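Local coordinates for protein fanconi-associated nuclease 1 homolog (Pseudomonas aeruginosa, PDB 5Y7Q) that is a bacterial homolog of Fanconi-associated nuclease 1, a mostly helical protein that carries a VRR-NUC domain and is modelled with bound nucleic acid, at residues A49-I54 / A68-F73; R249-L254 / E259-G264. All coordinates share one frame; numbering follows the deposited sequence.

Contact 1 (A49-I54 / A68-F73); sequences AVLAWI and AFIAAF
Leu-51 reaches across from helix 42-57 and meets Phe-73 and Ile-70 of helix 64-75. Its two methyl branches divide the work. Leu-51 CD1 lies 3.6 Å from Phe-73 CD2, an atom of the ring. CE2 of the same Phe-73 ring is 4.0 Å from Leu-51 CD1. The methyl comes at the ring obliquely, and the two side chains cross at about a right angle. The other branch, Leu-51 CD2, faces Ile-70, with 4.4 Å to Ile-70 CG1. The CD1 methyl of Ile-70 also packs against the backbone, 4.1 Å from Leu-51 O. Leu-51 and Ile-70 also have the nearest CA atoms, 6.7 Å apart. In Phe-73, CG lies anti to the backbone N (chi1 -178°), which carries the ring to the Leu-51 CD1 branch. Helix 190-201 covers one side: Leu-196 touches Leu-51 and Ile-54, and Leu-192 touches Phe-69. The Phe-73 ring also meets Phe-47, one turn before Leu-51. Both segments belong to the FAN1 HTH region. No hydrogen bond or ion pair joins them. The contact is thus largely buried and apolar, Leu-51 against Ile-70 and the one ring of Phe-73. This is consistent with hydrophobic burial, rather than polar bonding, holding the two helices together here.

Contact 2 (R249-L254 / E259-G264); sequences RQRFDL and EELLAG
Phe-252 and Leu-261 mark where the two backbones come nearest, with their CA atoms 7.3 Å apart. The short helical segments 249-253 and 259-264 run antiparallel, at 174°, with 10.6 Å between their axes. Leu-261 reaches across with both methyls. Leu-261 CD1 packs against the base of Phe-252, 3.6 Å from Phe-252 CB. The same methyl, Leu-261 CD1, is 3.8 Å from the ring atom Phe-252 CD1. It meets that ring obliquely, and the two side chains cross at about a right angle. With CG of Phe-252 anti to the backbone N (chi1 173°), the ring leads off to Phe-286 and His-289 of helix 273-292, which it meets edge-to-face. The second methyl, Leu-261 CD2, lies 4.1 Å from Arg-251 CB. It also sits over one face of the guanidinium, offset toward its rim, with the arginine chain bent at chi3 (68°). Glu-260 OE2 stands near the guanidinium plane at its edge. Glu-260 OE2 is 4.4 Å from Arg-251 NH2, which is too far for a salt bridge. NH2 instead forms one with Glu-256, in the connection between the segments. The arginine may thereby ease the closeness of the carboxylates of Glu-256 and Glu-260. An apolar centre thus has a charged border, in an antiparallel helical hairpin with a short connection, whose Phe-252 and Leu-261 lean on helix 273-292.

Overall arrangement
The modelled chain starts at residue 35 and soon enters helix 42-57. Contact 1 closes a loop of 13 residues, joining that helix to helix 64-75 within the HTH region. The chain then passes through the SAP domain region and through helix 190-201, which returns to cover contact 1. Contact 2 comes later. It closes a turn of four residues between helices 236-253 and 258-264, which then lead into helix 273-292. The two loops are in series and neither nest nor cross. Their centres are 32 Å apart, and their nearest atoms about 20 Å. Each contact therefore ties neighbouring helices locally, contact 2 lying nearer the centre of the chain.

Contact 1 (A49-I54 / A68-F73)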
loop_
_atom_site.group_PDB
_atom_site.type_symbol
_atom_site.label_atom_id
_atom_site.label_comp_id
_atom_site.label_asym_id
_atom_site.label_seq_id
_atom_site.Cartn_x
_atom_site.Cartn_y
_atom_site.Cartn_z
ATOM N N ALA A 49 -9.563 -25.051 1.505
ATOM C CA ALA A 49 -9.457 -24.610 0.113
ATOM C C ALA A 49 -8.054 -24.106 -0.215
ATOM O O ALA A 49 -7.502 -24.437 -1.277
ATOM C CB ALA A 49 -10.487 -23.519 -0.188
ATOM N N VAL A 50 -7.461 -23.309 0.683
ATOM C CA VAL A 50 -6.109 -22.800 0.431
ATOM C C VAL A 50 -5.079 -23.925 0.438
ATOM O O VAL A 50 -4.155 -23.934 -0.390
ATOM C CB VAL A 50 -5.728 -21.704 1.440
ATOM C CG1 VAL A 50 -4.222 -21.760 1.737
ATOM C CG2 VAL A 50 -6.089 -20.344 0.885
ATOM N N LEU A 51 -5.197 -24.875 1.383
ATOM C CA LEU A 51 -4.239 -25.982 1.418
ATOM C C LEU A 51 -4.277 -26.774 0.119
ATOM O O LEU A 51 -3.229 -27.066 -0.473
ATOM C CB LEU A 51 -4.504 -26.893 2.613
ATOM C CG LEU A 51 -4.308 -26.247 3.982
ATOM C CD1 LEU A 51 -4.469 -27.295 5.033
ATOM C CD2 LEU A 51 -2.966 -25.519 4.132
ATOM N N ALA A 52 -5.480 -27.112 -0.355
ATOM C CA ALA A 52 -5.603 -27.836 -1.616
ATOM C C ALA A 52 -4.975 -27.054 -2.760
ATOM O O ALA A 52 -4.149 -27.587 -3.518
ATOM C CB ALA A 52 -7.073 -28.116 -1.917
ATOM N N TRP A 53 -5.383 -25.783 -2.903
ATOM C CA TRP A 53 -4.854 -24.904 -3.939
ATOM C C TRP A 53 -3.327 -24.923 -3.964
ATOM O O TRP A 53 -2.714 -25.066 -5.029
ATOM C CB TRP A 53 -5.394 -23.503 -3.676
ATOM C CG TRP A 53 -5.088 -22.443 -4.645
ATOM C CD1 TRP A 53 -3.976 -21.659 -4.681
ATOM C CD2 TRP A 53 -5.948 -21.973 -5.686
ATOM N NE1 TRP A 53 -4.078 -20.735 -5.697
ATOM C CE2 TRP A 53 -5.277 -20.911 -6.335
ATOM C CE3 TRP A 53 -7.213 -22.359 -6.147
ATOM C CZ2 TRP A 53 -5.831 -20.227 -7.410
ATOM C CZ3 TRP A 53 -7.760 -21.685 -7.214
ATOM C CH2 TRP A 53 -7.072 -20.625 -7.835
ATOM N N ILE A 54 -2.695 -24.805 -2.788
ATOM C CA ILE A 54 -1.233 -24.835 -2.710
ATOM C C ILE A 54 -0.697 -26.208 -3.069
ATOM O O ILE A 54 0.394 -26.332 -3.638
ATOM C CB ILE A 54 -0.763 -24.400 -1.312
ATOM C CG1 ILE A 54 -0.965 -22.893 -1.143
ATOM C CG2 ILE A 54 0.692 -24.776 -1.076
ATOM C CD1 ILE A 54 -0.911 -22.466 0.293
ATOM N N ALA A 68 4.404 -32.580 5.194
ATOM C CA ALA A 68 4.010 -33.169 6.473
ATOM C C ALA A 68 2.942 -32.333 7.171
ATOM O O ALA A 68 2.018 -32.877 7.784
ATOM C CB ALA A 68 5.229 -33.324 7.376
ATOM N N PHE A 69 3.041 -31.006 7.093
ATOM C CA PHE A 69 2.018 -30.183 7.731
ATOM C C PHE A 69 0.667 -30.354 7.045
ATOM O O PHE A 69 -0.368 -30.514 7.710
ATOM C CB PHE A 69 2.435 -28.716 7.742
ATOM C CG PHE A 69 1.405 -27.812 8.349
ATOM C CD1 PHE A 69 0.401 -27.253 7.567
ATOM C CD2 PHE A 69 1.428 -27.530 9.708
ATOM C CE1 PHE A 69 -0.564 -26.439 8.125
ATOM C CE2 PHE A 69 0.473 -26.713 10.280
ATOM C CZ PHE A 69 -0.529 -26.165 9.478
ATOM N N ILE A 70 0.651 -30.331 5.710
ATOM C CA ILE A 70 -0.626 -30.399 5.002
ATOM C C ILE A 70 -1.300 -31.749 5.238
ATOM O O ILE A 70 -2.492 -31.818 5.583
ATOM C CB ILE A 70 -0.423 -30.096 3.510
ATOM C CG1 ILE A 70 -0.023 -28.634 3.344
ATOM C CG2 ILE A 70 -1.689 -30.348 2.741
ATOM C CD1 ILE A 70 -0.097 -28.144 1.912
ATOM N N ALA A 71 -0.527 -32.833 5.118
ATOM C CA ALA A 71 -1.046 -34.183 5.363
ATOM C C ALA A 71 -1.512 -34.356 6.804
ATOM O O ALA A 71 -2.623 -34.857 7.066
ATOM C CB ALA A 71 0.026 -35.224 5.027
ATOM N N ALA A 72 -0.669 -33.962 7.759
ATOM C CA ALA A 72 -1.031 -34.129 9.158
ATOM C C ALA A 72 -2.330 -33.394 9.458
ATOM O O ALA A 72 -3.241 -33.957 10.077
ATOM C CB ALA A 72 0.105 -33.649 10.061
ATOM N N PHE A 73 -2.450 -32.148 8.968
ATOM C CA PHE A 73 -3.673 -31.381 9.163
ATOM C C PHE A 73 -4.888 -32.110 8.606
ATOM O O PHE A 73 -5.954 -32.121 9.234
ATOM C CB PHE A 73 -3.529 -30.013 8.506
ATOM C CG PHE A 73 -4.731 -29.121 8.688
ATOM C CD1 PHE A 73 -4.787 -28.228 9.735
ATOM C CD2 PHE A 73 -5.799 -29.180 7.807
ATOM C CE1 PHE A 73 -5.880 -27.419 9.909
ATOM C CE2 PHE A 73 -6.895 -28.364 7.977
ATOM C CZ PHE A 73 -6.935 -27.486 9.034
#

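Contact 2 (R249-L254 / E259-G264)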
loop_
_atom_site.group_PDB
_atom_site.type_symbol
_atom_site.label_atom_id
_atom_site.label_comp_id
_atom_site.label_asym_id
_atom_site.label_seq_id
_atom_site.Cartn_x
_atom_site.Cartn_y
_atom_site.Cartn_z
ATOM N N ARG A 249 12.497 -5.495 7.087
ATOM C CA ARG A 249 11.643 -4.345 7.360
ATOM C C ARG A 249 11.116 -4.393 8.786
ATOM O O ARG A 249 11.141 -3.377 9.491
ATOM C CB ARG A 249 10.498 -4.293 6.352
ATOM C CG ARG A 249 9.486 -3.205 6.596
ATOM C CD ARG A 249 8.478 -3.158 5.453
ATOM N NE ARG A 249 9.136 -2.970 4.153
ATOM C CZ ARG A 249 9.159 -1.832 3.451
ATOM N NH1 ARG A 249 8.543 -0.743 3.909
ATOM N NH2 ARG A 249 9.798 -1.783 2.280
ATOM N N GLN A 250 10.683 -5.572 9.248
ATOM C CA GLN A 250 10.237 -5.708 10.634
ATOM C C GLN A 250 11.307 -5.236 11.619
ATOM O O GLN A 250 11.069 -4.337 12.442
ATOM C CB GLN A 250 9.861 -7.160 10.913
ATOM C CG GLN A 250 8.718 -7.672 10.064
ATOM C CD GLN A 250 7.378 -7.496 10.736
ATOM O OE1 GLN A 250 7.038 -8.233 11.669
ATOM N NE2 GLN A 250 6.605 -6.518 10.270
ATOM N N ARG A 251 12.504 -5.826 11.541
ATOM C CA ARG A 251 13.544 -5.489 12.511
ATOM C C ARG A 251 13.914 -4.009 12.447
ATOM O O ARG A 251 14.173 -3.386 13.484
ATOM C CB ARG A 251 14.774 -6.370 12.297
ATOM C CG ARG A 251 14.597 -7.827 12.720
ATOM C CD ARG A 251 15.478 -8.763 11.890
ATOM N NE ARG A 251 16.911 -8.583 12.147
ATOM C CZ ARG A 251 17.883 -9.047 11.359
ATOM N NH1 ARG A 251 17.583 -9.716 10.253
ATOM N NH2 ARG A 251 19.159 -8.838 11.672
ATOM N N PHE A 252 13.935 -3.424 11.241
ATOM C CA PHE A 252 14.183 -1.987 11.123
ATOM C C PHE A 252 13.118 -1.193 11.867
ATOM O O PHE A 252 13.432 -0.325 12.692
ATOM C CB PHE A 252 14.236 -1.572 9.652
ATOM C CG PHE A 252 14.318 -0.079 9.439
ATOM C CD1 PHE A 252 15.398 0.650 9.924
ATOM C CD2 PHE A 252 13.321 0.596 8.740
ATOM C CE1 PHE A 252 15.475 2.023 9.727
ATOM C CE2 PHE A 252 13.395 1.970 8.536
ATOM C CZ PHE A 252 14.470 2.683 9.030
ATOM N N ASP A 253 11.846 -1.504 11.601
ATOM C CA ASP A 253 10.735 -0.858 12.291
ATOM C C ASP A 253 10.780 -1.052 13.803
ATOM O O ASP A 253 10.094 -0.317 14.523
ATOM C CB ASP A 253 9.406 -1.377 11.734
ATOM C CG ASP A 253 8.894 -0.536 10.584
ATOM O OD1 ASP A 253 9.063 0.696 10.658
ATOM O OD2 ASP A 253 8.330 -1.095 9.616
ATOM N N LEU A 254 11.556 -2.017 14.305
ATOM C CA LEU A 254 11.730 -2.155 15.750
ATOM C C LEU A 254 12.946 -1.414 16.305
ATOM O O LEU A 254 13.200 -1.509 17.510
ATOM C CB LEU A 254 11.829 -3.631 16.152
ATOM C CG LEU A 254 10.548 -4.469 16.139
ATOM C CD1 LEU A 254 10.741 -5.737 16.972
ATOM C CD2 LEU A 254 9.338 -3.662 16.611
ATOM N N GLU A 259 23.687 -1.313 10.868
ATOM C CA GLU A 259 24.947 -2.005 10.607
ATOM C C GLU A 259 24.699 -3.482 10.327
ATOM O O GLU A 259 25.078 -4.009 9.268
ATOM C CB GLU A 259 25.912 -1.819 11.780
ATOM C CG GLU A 259 27.264 -2.544 11.601
ATOM C CD GLU A 259 28.250 -2.336 12.772
ATOM O OE1 GLU A 259 28.950 -1.298 12.789
ATOM O OE2 GLU A 259 28.332 -3.212 13.669
ATOM N N GLU A 260 24.009 -4.158 11.245
ATOM C CA GLU A 260 23.702 -5.569 11.038
ATOM C C GLU A 260 22.541 -5.762 10.069
ATOM O O GLU A 260 22.478 -6.789 9.376
ATOM C CB GLU A 260 23.423 -6.256 12.384
ATOM C CG GLU A 260 22.387 -5.574 13.277
ATOM C CD GLU A 260 22.300 -6.186 14.689
ATOM O OE1 GLU A 260 23.180 -5.894 15.532
ATOM O OE2 GLU A 260 21.345 -6.953 14.957
ATOM N N LEU A 261 21.632 -4.788 9.983
ATOM C CA LEU A 261 20.600 -4.838 8.952
ATOM C C LEU A 261 21.221 -4.947 7.568
ATOM O O LEU A 261 20.874 -5.842 6.790
ATOM C CB LEU A 261 19.704 -3.606 9.037
ATOM C CG LEU A 261 18.628 -3.617 10.115
ATOM C CD1 LEU A 261 17.754 -2.394 9.968
ATOM C CD2 LEU A 261 17.801 -4.880 10.033
ATOM N N LEU A 262 22.169 -4.054 7.260
ATOM C CA LEU A 262 22.806 -4.023 5.947
ATOM C C LEU A 262 23.683 -5.239 5.730
ATOM O O LEU A 262 23.727 -5.778 4.615
ATOM C CB LEU A 262 23.646 -2.756 5.779
ATOM C CG LEU A 262 22.914 -1.427 5.724
ATOM C CD1 LEU A 262 23.937 -0.302 5.792
ATOM C CD2 LEU A 262 22.024 -1.359 4.472
ATOM N N ALA A 263 24.423 -5.652 6.773
ATOM C CA ALA A 263 25.166 -6.911 6.693
ATOM C C ALA A 263 24.264 -8.061 6.246
ATOM O O ALA A 263 24.683 -8.905 5.442
ATOM C CB ALA A 263 25.817 -7.237 8.043
ATOM N N GLY A 264 23.016 -8.093 6.739
ATOM C CA GLY A 264 22.120 -9.205 6.444
ATOM C C GLY A 264 21.504 -9.183 5.061
ATOM O O GLY A 264 21.279 -10.246 4.468
#